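Local coordinates for separin (Saccharomyces cerevisiae, PDB 5U1T), which cleaves the SCC1 subunit of cohesin at the onset of anaphase, as a caspase-like cysteine protease held inactive by securin for most of the cell cycle, at residues K1041-L1045 / F1139-T1143; S1047-T1051 / T1159-L1163. All coordinates share one frame; numbering follows the deposited sequence.

Interaction 1. Residues K1041-L1045 / F1139-T1143; sequences KISSL and FCPIT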
ATOM      1  N   LYS A1041     -11.115  25.386  22.785  1.00 57.07           N
ATOM      2  CA  LYS A1041     -10.842  26.760  22.402  1.00 56.35           C
ATOM      3  C   LYS A1041     -12.080  27.494  21.889  1.00 57.38           C
ATOM      4  O   LYS A1041     -12.253  28.676  22.153  1.00 58.22           O
ATOM      5  CB  LYS A1041      -9.748  26.787  21.341  1.00 55.24           C
ATOM      6  CG  LYS A1041      -8.434  26.245  21.845  1.00 58.29           C
ATOM      7  CD  LYS A1041      -7.285  26.655  20.952  1.00 63.41           C
ATOM      8  CE  LYS A1041      -7.654  26.506  19.482  1.00 65.87           C
ATOM      9  NZ  LYS A1041      -6.826  27.412  18.610  1.00 75.87           N
ATOM     10  N   ILE A1042     -12.941  26.795  21.189  1.00 58.83           N
ATOM     11  CA  ILE A1042     -14.155  27.400  20.708  1.00 61.75           C
ATOM     12  C   ILE A1042     -15.082  27.691  21.871  1.00 60.06           C
ATOM     13  O   ILE A1042     -15.825  28.635  21.851  1.00 58.82           O
ATOM     14  CB  ILE A1042     -14.848  26.491  19.695  1.00 58.89           C
ATOM     15  CG1 ILE A1042     -14.069  26.484  18.405  1.00 60.39           C
ATOM     16  CG2 ILE A1042     -16.236  26.990  19.374  1.00 60.45           C
ATOM     17  CD1 ILE A1042     -13.928  27.851  17.816  1.00 56.82           C
ATOM     18  N   SER A1043     -15.024  26.873  22.897  1.00 59.96           N
ATOM     19  CA  SER A1043     -15.856  27.076  24.044  1.00 59.37           C
ATOM     20  C   SER A1043     -15.397  28.274  24.816  1.00 61.53           C
ATOM     21  O   SER A1043     -16.191  29.057  25.253  1.00 59.97           O
ATOM     22  CB  SER A1043     -15.841  25.850  24.930  1.00 61.93           C
ATOM     23  OG  SER A1043     -14.723  25.850  25.777  1.00 72.12           O
ATOM     24  N   SER A1044     -14.101  28.413  24.976  1.00 58.00           N
ATOM     25  CA  SER A1044     -13.562  29.516  25.740  1.00 62.56           C
ATOM     26  C   SER A1044     -13.703  30.829  25.018  1.00 58.24           C
ATOM     27  O   SER A1044     -13.861  31.866  25.605  1.00 63.91           O
ATOM     28  CB  SER A1044     -12.124  29.245  26.120  1.00 55.78           C
ATOM     29  OG  SER A1044     -11.424  28.712  25.039  1.00 66.55           O
ATOM     30  N   LEU A1045     -13.600  30.761  23.724  1.00 55.73           N
ATOM     31  CA  LEU A1045     -13.789  31.914  22.850  1.00 57.37           C
ATOM     32  C   LEU A1045     -15.239  32.344  22.892  1.00 55.38           C
ATOM     33  O   LEU A1045     -15.576  33.499  22.715  1.00 59.01           O
ATOM     34  CB  LEU A1045     -13.396  31.548  21.414  1.00 58.21           C
ATOM     35  CG  LEU A1045     -12.627  32.475  20.487  1.00 62.63           C
ATOM     36  CD1 LEU A1045     -11.299  32.888  21.101  1.00 67.75           C
ATOM     37  CD2 LEU A1045     -12.401  31.769  19.162  1.00 63.37           C
ATOM     38  N   PHE A1139      -8.741  26.818  32.694  1.00 63.04           N
ATOM     39  CA  PHE A1139      -7.728  27.731  32.224  1.00 60.41           C
ATOM     40  C   PHE A1139      -8.034  28.111  30.796  1.00 61.91           C
ATOM     41  O   PHE A1139      -8.439  27.259  30.002  1.00 67.37           O
ATOM     42  CB  PHE A1139      -6.360  27.102  32.355  1.00 62.57           C
ATOM     43  CG  PHE A1139      -5.278  27.888  31.707  1.00 67.54           C
ATOM     44  CD1 PHE A1139      -4.987  29.171  32.134  1.00 63.00           C
ATOM     45  CD2 PHE A1139      -4.531  27.337  30.677  1.00 63.98           C
ATOM     46  CE1 PHE A1139      -3.975  29.891  31.547  1.00 62.39           C
ATOM     47  CE2 PHE A1139      -3.515  28.054  30.087  1.00 61.60           C
ATOM     48  CZ  PHE A1139      -3.237  29.329  30.522  1.00 63.69           C
ATOM     49  N   CYS A1140      -7.881  29.393  30.479  1.00 61.19           N
ATOM     50  CA  CYS A1140      -8.178  29.872  29.135  1.00 60.35           C
ATOM     51  C   CYS A1140      -6.914  29.881  28.297  1.00 66.97           C
ATOM     52  O   CYS A1140      -5.997  30.676  28.533  1.00 60.77           O
ATOM     53  CB  CYS A1140      -8.802  31.264  29.164  1.00 65.42           C
ATOM     54  SG  CYS A1140      -9.342  31.866  27.541  1.00 73.32           S
ATOM     55  N   PRO A1141      -6.861  28.964  27.322  1.00 70.32           N
ATOM     56  CA  PRO A1141      -5.704  28.791  26.433  1.00 71.35           C
ATOM     57  C   PRO A1141      -5.431  30.080  25.632  1.00 73.26           C
ATOM     58  O   PRO A1141      -4.300  30.593  25.583  1.00 71.11           O
ATOM     59  CB  PRO A1141      -6.135  27.631  25.517  1.00 72.41           C
ATOM     60  CG  PRO A1141      -7.658  27.649  25.547  1.00 69.49           C
ATOM     61  CD  PRO A1141      -8.013  28.121  26.936  1.00 66.79           C
ATOM     62  N   ILE A1142      -6.497  30.605  25.033  1.00 71.00           N
ATOM     63  CA  ILE A1142      -6.450  31.852  24.284  1.00 73.45           C
ATOM     64  C   ILE A1142      -5.918  33.017  25.120  1.00 69.14           C
ATOM     65  O   ILE A1142      -4.984  33.694  24.705  1.00 70.96           O
ATOM     66  CB  ILE A1142      -7.863  32.220  23.735  1.00 75.93           C
ATOM     67  CG1 ILE A1142      -8.452  31.042  22.941  1.00 74.18           C
ATOM     68  CG2 ILE A1142      -7.816  33.510  22.894  1.00 70.40           C
ATOM     69  CD1 ILE A1142      -9.889  30.709  23.300  1.00 68.49           C
ATOM     70  N   THR A1143      -6.500  33.259  26.291  1.00 65.74           N
ATOM     71  CA  THR A1143      -6.167  34.490  27.019  1.00 65.62           C
ATOM     72  C   THR A1143      -5.178  34.311  28.152  1.00 63.85           C
ATOM     73  O   THR A1143      -4.552  35.276  28.580  1.00 63.32           O
ATOM     74  CB  THR A1143      -7.402  35.132  27.624  1.00 62.53           C
ATOM     75  OG1 THR A1143      -8.008  34.208  28.541  1.00 61.63           O
ATOM     76  CG2 THR A1143      -8.388  35.508  26.544  1.00 63.24           C
TER

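Interaction 2. Residues S1047-T1051 / T1159-L1163; sequences SLTLT and THLRL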
ATOM      1  N   SER A1047     -17.369  31.843  25.519  1.00 56.73           N
ATOM      2  CA  SER A1047     -17.720  32.412  26.794  1.00 59.75           C
ATOM      3  C   SER A1047     -17.012  33.761  27.002  1.00 58.76           C
ATOM      4  O   SER A1047     -17.546  34.637  27.670  1.00 61.01           O
ATOM      5  CB  SER A1047     -17.382  31.449  27.923  1.00 51.08           C
ATOM      6  OG  SER A1047     -16.004  31.519  28.197  1.00 62.16           O
ATOM      7  N   LEU A1048     -15.824  33.937  26.435  1.00 52.27           N
ATOM      8  CA  LEU A1048     -15.177  35.237  26.506  1.00 50.16           C
ATOM      9  C   LEU A1048     -15.971  36.281  25.724  1.00 54.09           C
ATOM     10  O   LEU A1048     -16.149  37.402  26.187  1.00 53.88           O
ATOM     11  CB  LEU A1048     -13.747  35.181  25.987  1.00 50.55           C
ATOM     12  CG  LEU A1048     -13.064  36.542  25.829  1.00 51.18           C
ATOM     13  CD1 LEU A1048     -12.985  37.278  27.152  1.00 54.93           C
ATOM     14  CD2 LEU A1048     -11.692  36.386  25.251  1.00 51.42           C
ATOM     15  N   THR A1049     -16.461  35.915  24.547  1.00 53.79           N
ATOM     16  CA  THR A1049     -17.251  36.839  23.754  1.00 52.49           C
ATOM     17  C   THR A1049     -18.537  37.230  24.488  1.00 50.99           C
ATOM     18  O   THR A1049     -18.942  38.389  24.477  1.00 52.54           O
ATOM     19  CB  THR A1049     -17.574  36.243  22.364  1.00 53.39           C
ATOM     20  OG1 THR A1049     -16.347  35.937  21.701  1.00 52.98           O
ATOM     21  CG2 THR A1049     -18.383  37.225  21.499  1.00 49.15           C
ATOM     22  N   LEU A1050     -19.165  36.262  25.142  1.00 51.73           N
ATOM     23  CA  LEU A1050     -20.382  36.520  25.904  1.00 50.22           C
ATOM     24  C   LEU A1050     -20.086  37.448  27.078  1.00 53.65           C
ATOM     25  O   LEU A1050     -20.841  38.375  27.369  1.00 53.25           O
ATOM     26  CB  LEU A1050     -20.987  35.218  26.407  1.00 50.58           C
ATOM     27  CG  LEU A1050     -22.339  35.462  27.061  1.00 52.48           C
ATOM     28  CD1 LEU A1050     -23.307  36.035  26.045  1.00 43.43           C
ATOM     29  CD2 LEU A1050     -22.886  34.205  27.719  1.00 52.11           C
ATOM     30  N   THR A1051     -18.966  37.192  27.736  1.00 53.49           N
ATOM     31  CA  THR A1051     -18.550  37.976  28.878  1.00 50.96           C
ATOM     32  C   THR A1051     -18.273  39.424  28.483  1.00 53.93           C
ATOM     33  O   THR A1051     -18.786  40.337  29.123  1.00 55.62           O
ATOM     34  CB  THR A1051     -17.321  37.355  29.535  1.00 49.85           C
ATOM     35  OG1 THR A1051     -17.644  36.026  29.952  1.00 51.20           O
ATOM     36  CG2 THR A1051     -16.886  38.158  30.737  1.00 56.04           C
ATOM     37  N   THR A1159     -23.215  31.840  37.972  1.00 59.33           N
ATOM     38  CA  THR A1159     -22.310  32.972  37.813  1.00 58.65           C
ATOM     39  C   THR A1159     -20.940  32.487  37.390  1.00 56.71           C
ATOM     40  O   THR A1159     -20.585  31.337  37.600  1.00 57.51           O
ATOM     41  CB  THR A1159     -22.196  33.807  39.109  1.00 54.30           C
ATOM     42  OG1 THR A1159     -21.600  33.021  40.142  1.00 56.67           O
ATOM     43  CG2 THR A1159     -23.568  34.235  39.574  1.00 60.50           C
ATOM     44  N   HIS A1160     -20.161  33.373  36.799  1.00 55.81           N
ATOM     45  CA  HIS A1160     -18.903  32.973  36.189  1.00 55.95           C
ATOM     46  C   HIS A1160     -17.986  34.171  36.228  1.00 54.37           C
ATOM     47  O   HIS A1160     -18.475  35.275  36.137  1.00 55.05           O
ATOM     48  CB  HIS A1160     -19.156  32.493  34.757  1.00 58.22           C
ATOM     49  CG  HIS A1160     -17.968  32.596  33.852  1.00 60.99           C
ATOM     50  ND1 HIS A1160     -16.922  31.700  33.885  1.00 55.91           N
ATOM     51  CD2 HIS A1160     -17.667  33.485  32.876  1.00 59.85           C
ATOM     52  CE1 HIS A1160     -16.026  32.036  32.974  1.00 54.91           C
ATOM     53  NE2 HIS A1160     -16.453  33.114  32.347  1.00 58.42           N
ATOM     54  N   LEU A1161     -16.681  33.998  36.391  1.00 51.15           N
ATOM     55  CA  LEU A1161     -15.823  35.169  36.257  1.00 53.71           C
ATOM     56  C   LEU A1161     -14.433  34.893  35.698  1.00 56.55           C
ATOM     57  O   LEU A1161     -13.896  33.815  35.878  1.00 58.37           O
ATOM     58  CB  LEU A1161     -15.718  35.903  37.602  1.00 55.19           C
ATOM     59  CG  LEU A1161     -15.484  35.216  38.935  1.00 61.17           C
ATOM     60  CD1 LEU A1161     -14.106  34.603  38.913  1.00 62.87           C
ATOM     61  CD2 LEU A1161     -15.612  36.219  40.065  1.00 59.17           C
ATOM     62  N   ARG A1162     -13.857  35.873  35.003  1.00 56.93           N
ATOM     63  CA  ARG A1162     -12.576  35.674  34.323  1.00 55.41           C
ATOM     64  C   ARG A1162     -11.479  36.419  35.050  1.00 54.25           C
ATOM     65  O   ARG A1162     -11.557  37.626  35.239  1.00 58.38           O
ATOM     66  CB  ARG A1162     -12.654  36.128  32.862  1.00 53.92           C
ATOM     67  CG  ARG A1162     -13.777  35.481  32.095  1.00 55.22           C
ATOM     68  CD  ARG A1162     -13.720  35.806  30.613  1.00 65.56           C
ATOM     69  NE  ARG A1162     -13.787  34.586  29.803  1.00 66.66           N
ATOM     70  CZ  ARG A1162     -12.723  34.040  29.210  1.00 69.07           C
ATOM     71  NH1 ARG A1162     -11.531  34.631  29.339  1.00 62.71           N
ATOM     72  NH2 ARG A1162     -12.846  32.907  28.493  1.00 67.81           N
ATOM     73  N   LEU A1163     -10.454  35.688  35.468  1.00 58.93           N
ATOM     74  CA  LEU A1163      -9.352  36.268  36.234  1.00 59.03           C
ATOM     75  C   LEU A1163      -8.096  36.322  35.384  1.00 63.14           C
ATOM     76  O   LEU A1163      -7.622  35.290  34.922  1.00 70.43           O
ATOM     77  CB  LEU A1163      -9.102  35.458  37.506  1.00 61.51           C
ATOM     78  CG  LEU A1163     -10.364  35.097  38.296  1.00 61.35           C
ATOM     79  CD1 LEU A1163     -10.062  34.128  39.416  1.00 60.43           C
ATOM     80  CD2 LEU A1163     -10.995  36.356  38.839  1.00 60.24           C
TER

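Interaction 1. Residues K1041-L1045 / F1139-T1143
I1142 and P1141 meet S1044, L1045 and K1041 where the turn of a β-hairpin is laid against the side of a helix. The hairpin joins strands 1132-1139 and 1146-1152, which run antiparallel in a mixed sheet, and its connecting loop faces one flank of helix 1036-1054. The contact illustrates how a loop without regular structure can be fitted to a helix by carbon packing, with no hydrogen bond between the two segments.

Apolar contacts carry most of it. The I1142 side chain reaches in with its δ-methyl leading: a chi1 of -53° swings CG1 opposite the carbonyl carbon and carries CD1 to the helix, where it lies 3.4 Å from L1045 CD1. The two side chains meet at about a right angle, and I1142 CG1 lies 3.9 Å and I1142 CG2 4.0 Å from L1045 CD1. L1045 and I1142 also touch W939 of helix 927-946, which makes this an apolar cluster drawn from three parts of the chain. Nearer the solvent, the ring of P1141 passes the aliphatic part of K1041, whose CG comes to 4.0 Å from P1141 CG, while the lysine's NZ lies well beyond the ring, off the loop.

The polar groups at the interface find partners within the helix. S1044 points its β-carbon toward the loop, yet its OG lies within reach of two carbonyl oxygens of its own helix, S1040 O and K1041 O. K1041 O also accepts the backbone bond from L1045 N at 2.9 Å. The proline ring packs beside the serine hydroxyl, with P1141 CG and P1141 CD each 3.9 Å from S1044 OG.

Interaction 2. Residues S1047-T1051 / T1159-L1163
R1162 leaves its strand with CG turned opposite the carbonyl carbon (chi1 -54°) and bends at chi3 (128°), which lays its guanidinium against L1048. This is helix-on-sheet packing, between helix 1036-1054 and strand 1157-1163: the segments 1047-1051 and 1159-1163 run almost perpendicular, at 98° between their directions, and their axes come within 10.1 Å.

L1048 CB sits over one face of the guanidinium, 3.5 Å above its plane and offset toward the rim, while L1048 CD1 approaches R1162 CD at 3.8 Å. S1047 OG instead lies at the edge, in the plane of the group, 3.5 Å from R1162 NH2; this hydroxyl also has a weak hydrogen bond with S1044 O. The buried arginine thus has carbon over a face and an oxygen at its edge.

T1051 bridges both strand residues. Its CG2 packs on R1162 CD at 3.9 Å, and OG1 meets the edge of the H1160 ring near CD2, whereas H1160 ND1 is bonded to S1149 OG of the adjacent strand. The threonine hydroxyl is fixed by a bond within the helix: T1051 OG1 donates to S1047 O at 2.7 Å, reaching that carbonyl from the face opposite the one used by T1051 N.

Interactions 1 and 2 use successive turns of helix 1036-1054, with centres about 10 Å apart. Their segments alternate along the chain: 1041-1045 and 1047-1051 come first, then 1139-1143 and 1159-1163. One helix is thus set against both a hairpin turn and a strand of the same mixed sheet, strand 1146-1152 lying between them in sequence. The two contacts also touch: S1044 O lies 3.2 Å from R1162 NH2, and T1143 CG2 is 3.7 Å from L1048 CD2. Together they seat the helix on the hairpin loop and the neighbouring strand of one sheet, away from C1497, the active-site cysteine assigned by similarity, which follows strand 1492-1494 of a separate sheet.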